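Local coordinates for protein glycosyltransferase Gtf1 (Streptococcus pneumoniae, PDB 4PQG) that is a glycosyltransferase of the GT-B fold, pairing two parallel-sheet domains with an extended antiparallel beta-sheet domain, at residues R289-E292 with V293-Q297; D432-Y435 with G436-F440; K495-L498 with E499-K502; N257-E261 with D262-W266. All coordinates share one frame; numbering follows the deposited sequence.

Contact 1: R289-E292 with V293-Q297; sequences RQNE and VLQEQ
R289 leaves its backbone with CG trans to N (chi1 -176°) and then bends at chi2 (56°), which lays its guanidinium across V293, one helical turn further on. The valine answers with one methyl: CG2, placed beside its own backbone N, sits over the centre of the guanidinium plane, 3.6 Å from R289 CZ, with NE, NH1 and NH2 ringed round it at nearly equal range. The same CG2 also packs 3.3 Å from R289 O, the carbonyl that accepts V293 N at 3.0 Å. L294, Q295 and E296 make the same i to i-4 bond in turn, as expected within helix 288-301.

On another flank one water joins two amides, donating to N291 OD1 at 2.7 Å and to Q295 OE1 at 2.8 Å. Their nitrogens bond elsewhere, N291 ND2 to T310 OG1 and weakly to I308 O, Q295 NE2 to Q305 OE1 and P306 O, consistent with the modelled amide orientations. E296 lays its CG 3.2 Å from E292 O, while R289 NH1 stays 5.0 Å from E296 OE1, too far for a salt bridge.

The chemistry is therefore split. The arginine uses its flat face for apolar packing on an exposed flank, and the charges can influence each other only at a distance, whereas the paired amides tie the helix by hydrogen bonds to residues at or near strand 308-310.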
# COMPACT_ATOMS: atom_id res chain seq x y z
N ARG A 289 -13.20 18.54 -5.00
CA ARG A 289 -13.25 18.53 -6.45
C ARG A 289 -13.62 17.13 -6.98
O ARG A 289 -14.46 17.01 -7.87
CB ARG A 289 -11.95 19.03 -7.07
CG ARG A 289 -11.93 19.14 -8.59
CD ARG A 289 -13.04 20.01 -9.19
NE ARG A 289 -13.11 19.84 -10.65
CZ ARG A 289 -14.22 19.98 -11.38
NH1 ARG A 289 -15.38 20.28 -10.81
NH2 ARG A 289 -14.18 19.79 -12.69
N GLN A 290 -13.01 16.07 -6.44
CA GLN A 290 -13.37 14.73 -6.90
C GLN A 290 -14.81 14.42 -6.51
O GLN A 290 -15.55 13.80 -7.27
CB GLN A 290 -12.44 13.65 -6.37
CG GLN A 290 -12.71 12.28 -7.01
CD GLN A 290 -11.58 11.30 -6.82
OE1 GLN A 290 -10.82 11.37 -5.85
NE2 GLN A 290 -11.47 10.35 -7.75
N ASN A 291 -15.20 14.90 -5.33
CA ASN A 291 -16.57 14.75 -4.85
C ASN A 291 -17.56 15.28 -5.88
O ASN A 291 -18.45 14.54 -6.32
CB ASN A 291 -16.72 15.43 -3.48
CG ASN A 291 -18.04 15.09 -2.80
OD1 ASN A 291 -19.08 14.98 -3.44
ND2 ASN A 291 -18.00 14.93 -1.48
N GLU A 292 -17.38 16.53 -6.31
CA GLU A 292 -18.29 17.17 -7.26
C GLU A 292 -18.27 16.49 -8.64
O GLU A 292 -19.33 16.29 -9.25
CB GLU A 292 -17.92 18.65 -7.42
CG GLU A 292 -17.98 19.43 -6.11
CD GLU A 292 -17.26 20.77 -6.19
OE1 GLU A 292 -17.25 21.37 -7.29
OE2 GLU A 292 -16.70 21.21 -5.16
N VAL A 293 -17.08 16.15 -9.11
CA VAL A 293 -16.93 15.43 -10.39
C VAL A 293 -17.73 14.13 -10.37
O VAL A 293 -18.56 13.88 -11.25
CB VAL A 293 -15.44 15.14 -10.70
CG1 VAL A 293 -15.31 14.10 -11.81
CG2 VAL A 293 -14.73 16.43 -11.10
N LEU A 294 -17.51 13.32 -9.34
CA LEU A 294 -18.18 12.04 -9.24
C LEU A 294 -19.69 12.21 -9.11
O LEU A 294 -20.46 11.51 -9.78
CB LEU A 294 -17.62 11.23 -8.06
CG LEU A 294 -18.07 9.77 -7.89
CD1 LEU A 294 -17.82 8.94 -9.14
CD2 LEU A 294 -17.39 9.15 -6.67
N GLN A 295 -20.12 13.14 -8.26
CA GLN A 295 -21.57 13.39 -8.11
C GLN A 295 -22.23 13.68 -9.46
O GLN A 295 -23.22 13.03 -9.83
CB GLN A 295 -21.86 14.50 -7.09
CG GLN A 295 -23.30 14.46 -6.58
CD GLN A 295 -23.53 13.33 -5.60
OE1 GLN A 295 -22.99 13.35 -4.50
NE2 GLN A 295 -24.34 12.33 -5.99
N GLU A 296 -21.65 14.62 -10.20
CA GLU A 296 -22.11 14.96 -11.54
C GLU A 296 -22.17 13.73 -12.46
O GLU A 296 -23.13 13.57 -13.23
CB GLU A 296 -21.22 16.03 -12.19
CG GLU A 296 -21.27 17.39 -11.49
CD GLU A 296 -20.24 18.39 -12.01
OE1 GLU A 296 -19.33 18.00 -12.78
OE2 GLU A 296 -20.33 19.59 -11.65
N GLN A 297 -21.15 12.89 -12.40
CA GLN A 297 -21.11 11.73 -13.30
C GLN A 297 -22.17 10.70 -12.95
O GLN A 297 -22.75 10.09 -13.84
CB GLN A 297 -19.71 11.13 -13.38
CG GLN A 297 -18.73 12.02 -14.13
CD GLN A 297 -17.29 11.69 -13.84
OE1 GLN A 297 -16.96 11.10 -12.81
NE2 GLN A 297 -16.41 12.05 -14.76
O HOH W 1 -21.77 15.48 -3.18

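Contact 2: D432-Y435 with G436-F440; sequences DVPY and GNQTF
Y435 O is gripped twice by T439. The backbone N of T439 comes in the carbonyl plane at 3.1 Å, and its OG1, 3.2 Å away, reaches the same oxygen from above that plane. The T439 hydroxyl is set for this by a chi1 of -58°, which keeps OG1 beside its own backbone N.

Q438, extended beyond CG, stretches back along P434 so that its NE2 donates to D432 OD1 at 3.1 Å, on the anti side of the carboxylate and tilted well out of its plane; the amide and carboxylate planes stand 85° apart. The other end of that amide, Q438 OE1, rests 3.4 Å from P434 CA. A water donates to V433 O at 2.9 Å and accepts from N437 N, satisfying a backbone N-H of the first helical turn.

The P434-Y435 peptide is cis, and P434 CB lies over one face of the Y435 ring, offset toward its rim. Y435 OH bonds to E252, and the backbones of Y435 and G436 bond to that of E412, which lies beside the NAG. This is the beta-to-alpha connection after strand 428-431, leading into helix 436-440 of the second Rossmann-like domain of a GT-B fold.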
# COMPACT_ATOMS: atom_id res chain seq x y z
N ASP A 432 -0.11 21.01 -13.25
CA ASP A 432 -1.42 21.56 -12.97
C ASP A 432 -2.48 20.53 -13.35
O ASP A 432 -3.13 20.64 -14.39
CB ASP A 432 -1.62 22.86 -13.75
CG ASP A 432 -2.81 23.68 -13.25
OD1 ASP A 432 -3.58 23.20 -12.39
OD2 ASP A 432 -2.98 24.82 -13.72
N VAL A 433 -2.62 19.49 -12.52
CA VAL A 433 -3.53 18.39 -12.82
C VAL A 433 -4.29 18.00 -11.56
O VAL A 433 -3.75 18.13 -10.46
CB VAL A 433 -2.80 17.15 -13.40
CG1 VAL A 433 -2.34 17.40 -14.84
CG2 VAL A 433 -1.63 16.72 -12.52
N PRO A 434 -5.53 17.53 -11.70
CA PRO A 434 -6.30 17.12 -10.53
C PRO A 434 -5.83 15.76 -9.97
O PRO A 434 -5.15 15.02 -10.66
CB PRO A 434 -7.73 17.04 -11.06
CG PRO A 434 -7.58 16.73 -12.51
CD PRO A 434 -6.29 17.37 -12.96
N TYR A 435 -6.14 15.44 -8.72
CA TYR A 435 -6.75 16.37 -7.75
C TYR A 435 -5.73 16.95 -6.79
O TYR A 435 -5.83 18.12 -6.39
CB TYR A 435 -7.86 15.66 -6.99
CG TYR A 435 -8.89 15.10 -7.93
CD1 TYR A 435 -9.89 15.92 -8.44
CD2 TYR A 435 -8.84 13.76 -8.34
CE1 TYR A 435 -10.83 15.43 -9.34
CE2 TYR A 435 -9.79 13.25 -9.21
CZ TYR A 435 -10.78 14.08 -9.71
OH TYR A 435 -11.70 13.59 -10.60
N GLY A 436 -4.75 16.13 -6.41
CA GLY A 436 -3.83 16.48 -5.32
C GLY A 436 -2.98 17.72 -5.51
O GLY A 436 -2.83 18.53 -4.58
N ASN A 437 -2.40 17.87 -6.69
CA ASN A 437 -1.54 19.02 -6.99
C ASN A 437 -2.30 20.33 -6.88
O ASN A 437 -1.78 21.32 -6.39
CB ASN A 437 -0.94 18.90 -8.39
CG ASN A 437 0.28 17.98 -8.43
OD1 ASN A 437 0.60 17.30 -7.45
ND2 ASN A 437 0.96 17.97 -9.57
N GLN A 438 -3.55 20.31 -7.32
CA GLN A 438 -4.40 21.48 -7.24
C GLN A 438 -4.88 21.76 -5.81
O GLN A 438 -5.20 22.90 -5.48
CB GLN A 438 -5.56 21.37 -8.23
CG GLN A 438 -5.10 21.45 -9.68
CD GLN A 438 -6.13 20.93 -10.67
OE1 GLN A 438 -7.16 20.37 -10.30
NE2 GLN A 438 -5.83 21.10 -11.96
N THR A 439 -4.90 20.73 -4.97
CA THR A 439 -5.15 20.88 -3.52
C THR A 439 -3.93 21.46 -2.76
O THR A 439 -4.06 22.35 -1.91
CB THR A 439 -5.60 19.54 -2.87
OG1 THR A 439 -6.78 19.06 -3.53
CG2 THR A 439 -5.96 19.72 -1.42
N PHE A 440 -2.74 20.95 -3.06
CA PHE A 440 -1.57 21.27 -2.24
C PHE A 440 -0.62 22.36 -2.75
O PHE A 440 0.24 22.82 -1.99
CB PHE A 440 -0.76 20.00 -1.93
CG PHE A 440 -1.52 18.99 -1.12
CD1 PHE A 440 -1.91 19.29 0.19
CD2 PHE A 440 -1.88 17.76 -1.66
CE1 PHE A 440 -2.63 18.37 0.94
CE2 PHE A 440 -2.59 16.84 -0.91
CZ PHE A 440 -2.97 17.14 0.40
O HOH W 2 -2.66 15.93 -8.88

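Contact 3: K495-L498 with E499-K502; sequences KEIL and EKWK
The W501 indole lies alongside I497, both side chains pointing the same way, and meets it with the pyrrole corner: W501 CD1 is 4.0 Å from I497 CG1. I497 O approaches that ring obliquely, 3.5 Å from W501 CD1, and F36 of helix 24-38 meets the indole edge-to-face. The I497 and K500 side chains cross at about a right angle, I497 CD1 3.8 Å from K500 CD.

The backbone underneath is uneven. I497 O takes W501 N at 3.0 Å, and L498 O takes K502 N at 2.7 Å, but E496 O accepts two weak bonds, from K500 N at 3.3 Å and from E499 N. K500 makes its contact through its methylenes; its NZ remains 5.6 Å from E496 OE1, where the opposite charges may attract each other weakly without contact. The E496 carboxylate instead accepts L493 N through OE2, just ahead of helix 494-508.

The apolar flank of this C-terminal helix faces the first parallel-sheet domain: I497, L498 and W501 all pack on V35 of helix 24-38, while I497 touches P312 and W501 touches I311, just past strand 308-310.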
# COMPACT_ATOMS: atom_id res chain seq x y z
N LYS A 495 -6.18 16.92 14.10
CA LYS A 495 -7.30 17.43 14.91
C LYS A 495 -8.59 17.62 14.10
O LYS A 495 -9.64 17.12 14.49
CB LYS A 495 -6.91 18.68 15.69
CG LYS A 495 -5.86 18.37 16.74
CD LYS A 495 -5.56 19.52 17.69
CE LYS A 495 -4.46 19.12 18.65
NZ LYS A 495 -3.91 20.29 19.39
N GLU A 496 -8.49 18.29 12.95
CA GLU A 496 -9.64 18.44 12.04
C GLU A 496 -10.19 17.08 11.55
O GLU A 496 -11.41 16.88 11.51
CB GLU A 496 -9.29 19.29 10.81
CG GLU A 496 -8.81 20.72 11.08
CD GLU A 496 -8.07 21.32 9.87
OE1 GLU A 496 -8.74 21.85 8.95
OE2 GLU A 496 -6.81 21.25 9.85
N ILE A 497 -9.30 16.18 11.15
CA ILE A 497 -9.72 14.91 10.52
C ILE A 497 -10.50 13.99 11.47
O ILE A 497 -11.46 13.33 11.06
CB ILE A 497 -8.55 14.16 9.84
CG1 ILE A 497 -9.02 13.39 8.61
CG2 ILE A 497 -7.86 13.20 10.80
CD1 ILE A 497 -9.63 14.25 7.54
N LEU A 498 -10.09 13.97 12.74
CA LEU A 498 -10.76 13.22 13.80
C LEU A 498 -12.23 13.58 13.90
O LEU A 498 -13.09 12.70 14.07
CB LEU A 498 -10.08 13.47 15.15
CG LEU A 498 -8.65 12.94 15.29
CD1 LEU A 498 -7.94 13.55 16.49
CD2 LEU A 498 -8.64 11.43 15.36
N GLU A 499 -12.52 14.87 13.80
CA GLU A 499 -13.89 15.38 13.83
C GLU A 499 -14.68 14.94 12.62
O GLU A 499 -15.88 14.68 12.72
CB GLU A 499 -13.90 16.91 13.95
CG GLU A 499 -13.57 17.42 15.34
CD GLU A 499 -14.54 16.88 16.39
OE1 GLU A 499 -15.77 16.96 16.17
OE2 GLU A 499 -14.06 16.35 17.42
N LYS A 500 -14.02 14.85 11.47
CA LYS A 500 -14.69 14.39 10.26
C LYS A 500 -15.08 12.92 10.42
O LYS A 500 -16.19 12.52 10.06
CB LYS A 500 -13.83 14.60 9.01
CG LYS A 500 -13.48 16.06 8.76
CD LYS A 500 -12.84 16.28 7.39
CE LYS A 500 -12.19 17.65 7.30
NZ LYS A 500 -13.19 18.76 7.36
N TRP A 501 -14.16 12.12 10.96
CA TRP A 501 -14.41 10.69 11.18
C TRP A 501 -15.42 10.48 12.27
O TRP A 501 -16.42 9.78 12.05
CB TRP A 501 -13.10 9.94 11.45
CG TRP A 501 -12.34 9.61 10.17
CD1 TRP A 501 -11.15 10.16 9.72
CD2 TRP A 501 -12.73 8.64 9.14
NE1 TRP A 501 -10.77 9.61 8.53
CE2 TRP A 501 -11.68 8.70 8.11
CE3 TRP A 501 -13.80 7.76 8.96
CZ2 TRP A 501 -11.71 7.90 6.98
CZ3 TRP A 501 -13.82 6.96 7.81
CH2 TRP A 501 -12.81 7.03 6.84
N LYS A 502 -15.20 11.11 13.42
CA LYS A 502 -16.16 11.11 14.51
C LYS A 502 -17.57 11.43 14.00
O LYS A 502 -18.50 10.66 14.25
CB LYS A 502 -15.73 12.11 15.59
CG LYS A 502 -16.38 11.93 16.95
CD LYS A 502 -15.75 12.88 17.97
CE LYS A 502 -16.61 13.04 19.22
NZ LYS A 502 -16.58 11.84 20.09

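Contact 4: N257-E261 with D262-W266; sequences NATNE and DYILW
N260 holds D262 and Y263 tightly at the closed end of this loop, whereas E261 and D262 at the same bend are exposed residues. N260 OD1 takes two backbone donors, D262 N at 2.8 Å and Y263 N at 2.9 Å, which reach it from opposite faces of the amide plane. With chi1 at 66° the amide sits between its own backbone N and carbonyl carbon, curled over the turn: an Asx turn laid on a type I beta turn through E261 and D262. N260 N completes the closure, giving a nearly straight bond to Y263 O at 2.9 Å.

Packing remains close behind the turn. T259 and I264 lie side by side; T259 OG1 accepts L265 N at 3.3 Å while also bonding to S255 O, and T259 CG2 covers Y263 O at 3.4 Å. Further along, A258 CB meets L265 CD2 at 3.6 Å. The Y263 ring turns its edge to A258 O, 3.4 Å from CD2 and in the ring plane.

Outside this the hold is looser. The D262 carboxylate lies against the E261 peptide on the exposed side, and E261 swings away to K300. Several of these residues also touch a crystal neighbour, so the outer side chains may partly reflect the lattice.

Chemically, then, the bend is set by one asparagine oxygen, the T259 hydroxyl and the backbone rather than by a buried apolar centre. The apolar groups merely line its two nearly antiparallel arms, and a salt bridge from E261 to K300 and a hydrogen bond between N260 O and Y301 OH tie the tip to helix 288-301.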
# COMPACT_ATOMS: atom_id res chain seq x y z
N ASN A 257 -9.93 10.42 -21.45
CA ASN A 257 -9.79 10.22 -22.91
C ASN A 257 -10.88 9.35 -23.55
O ASN A 257 -11.23 9.55 -24.70
CB ASN A 257 -8.38 9.73 -23.29
CG ASN A 257 -7.79 8.77 -22.28
OD1 ASN A 257 -7.65 9.11 -21.09
ND2 ASN A 257 -7.43 7.57 -22.74
N ALA A 258 -11.45 8.42 -22.78
CA ALA A 258 -12.47 7.50 -23.32
C ALA A 258 -13.90 8.00 -23.12
O ALA A 258 -14.84 7.49 -23.73
CB ALA A 258 -12.32 6.12 -22.70
N THR A 259 -14.07 8.97 -22.23
CA THR A 259 -15.37 9.46 -21.83
C THR A 259 -15.86 10.58 -22.77
O THR A 259 -15.07 11.39 -23.25
CB THR A 259 -15.30 9.90 -20.35
OG1 THR A 259 -14.96 8.76 -19.55
CG2 THR A 259 -16.60 10.53 -19.86
N ASN A 260 -17.16 10.58 -23.06
CA ASN A 260 -17.80 11.67 -23.80
C ASN A 260 -19.16 11.96 -23.18
O ASN A 260 -19.45 11.51 -22.07
CB ASN A 260 -17.89 11.34 -25.30
CG ASN A 260 -18.81 10.16 -25.61
OD1 ASN A 260 -19.81 9.93 -24.93
ND2 ASN A 260 -18.49 9.44 -26.66
N GLU A 261 -20.00 12.72 -23.89
CA GLU A 261 -21.29 13.15 -23.35
C GLU A 261 -22.24 11.99 -23.00
O GLU A 261 -23.00 12.07 -22.02
CB GLU A 261 -21.98 14.08 -24.34
CG GLU A 261 -22.68 15.25 -23.68
CD GLU A 261 -21.70 16.24 -23.10
OE1 GLU A 261 -20.96 16.86 -23.91
OE2 GLU A 261 -21.65 16.40 -21.86
N ASP A 262 -22.18 10.92 -23.78
CA ASP A 262 -23.12 9.81 -23.64
C ASP A 262 -22.58 8.56 -22.95
O ASP A 262 -23.35 7.70 -22.53
CB ASP A 262 -23.71 9.46 -25.00
CG ASP A 262 -24.48 10.62 -25.60
OD1 ASP A 262 -25.27 11.24 -24.86
OD2 ASP A 262 -24.28 10.92 -26.79
N TYR A 263 -21.25 8.47 -22.85
CA TYR A 263 -20.57 7.28 -22.37
C TYR A 263 -19.46 7.64 -21.40
O TYR A 263 -18.66 8.54 -21.66
CB TYR A 263 -19.99 6.52 -23.57
CG TYR A 263 -18.99 5.43 -23.22
CD1 TYR A 263 -19.42 4.17 -22.80
CD2 TYR A 263 -17.62 5.66 -23.33
CE1 TYR A 263 -18.50 3.17 -22.49
CE2 TYR A 263 -16.69 4.67 -23.02
CZ TYR A 263 -17.13 3.43 -22.60
OH TYR A 263 -16.20 2.44 -22.30
N ILE A 264 -19.40 6.91 -20.29
CA ILE A 264 -18.29 7.06 -19.37
C ILE A 264 -17.56 5.72 -19.19
O ILE A 264 -18.20 4.66 -19.12
CB ILE A 264 -18.73 7.62 -18.00
CG1 ILE A 264 -17.51 7.92 -17.14
CG2 ILE A 264 -19.72 6.69 -17.31
CD1 ILE A 264 -17.72 9.00 -16.10
N LEU A 265 -16.24 5.77 -19.13
CA LEU A 265 -15.45 4.61 -18.76
C LEU A 265 -14.87 4.87 -17.38
O LEU A 265 -14.05 5.77 -17.22
CB LEU A 265 -14.34 4.32 -19.79
CG LEU A 265 -13.25 3.29 -19.42
CD1 LEU A 265 -13.82 1.87 -19.32
CD2 LEU A 265 -12.11 3.32 -20.44
N TRP A 266 -15.32 4.10 -16.39
CA TRP A 266 -14.80 4.14 -15.02
C TRP A 266 -13.43 3.52 -14.97
O TRP A 266 -13.09 2.72 -15.84
CB TRP A 266 -15.71 3.32 -14.10
CG TRP A 266 -17.16 3.77 -14.03
CD1 TRP A 266 -18.30 3.02 -14.29
CD2 TRP A 266 -17.66 5.11 -13.64
NE1 TRP A 266 -19.43 3.77 -14.11
CE2 TRP A 266 -19.12 5.03 -13.71
CE3 TRP A 266 -17.07 6.31 -13.26
CZ2 TRP A 266 -19.93 6.11 -13.41
CZ3 TRP A 266 -17.91 7.40 -12.94
CH2 TRP A 266 -19.30 7.30 -13.02

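In the fold
Along the chain the order is contact 4, contact 1, contact 2, contact 3. Contact 1, on helix 288-301 between strands 282-285 and 308-310, is the hub. Its centre is about 14 Å from that of contact 4, where Q297 CD packs 3.5 Å from I264 CD1, and about 15 Å from that of contact 2, where Q290 CD lies 3.6 Å from Y435 CE2. The second touch joins the two parallel-sheet domains, since 432-440 belongs with the six-stranded sheet and helix 288-301 with the seven-stranded one. Contact 3 stands apart, its centre about 22 Å from those of contacts 1 and 2, where the C-terminal helix packs against the first domain.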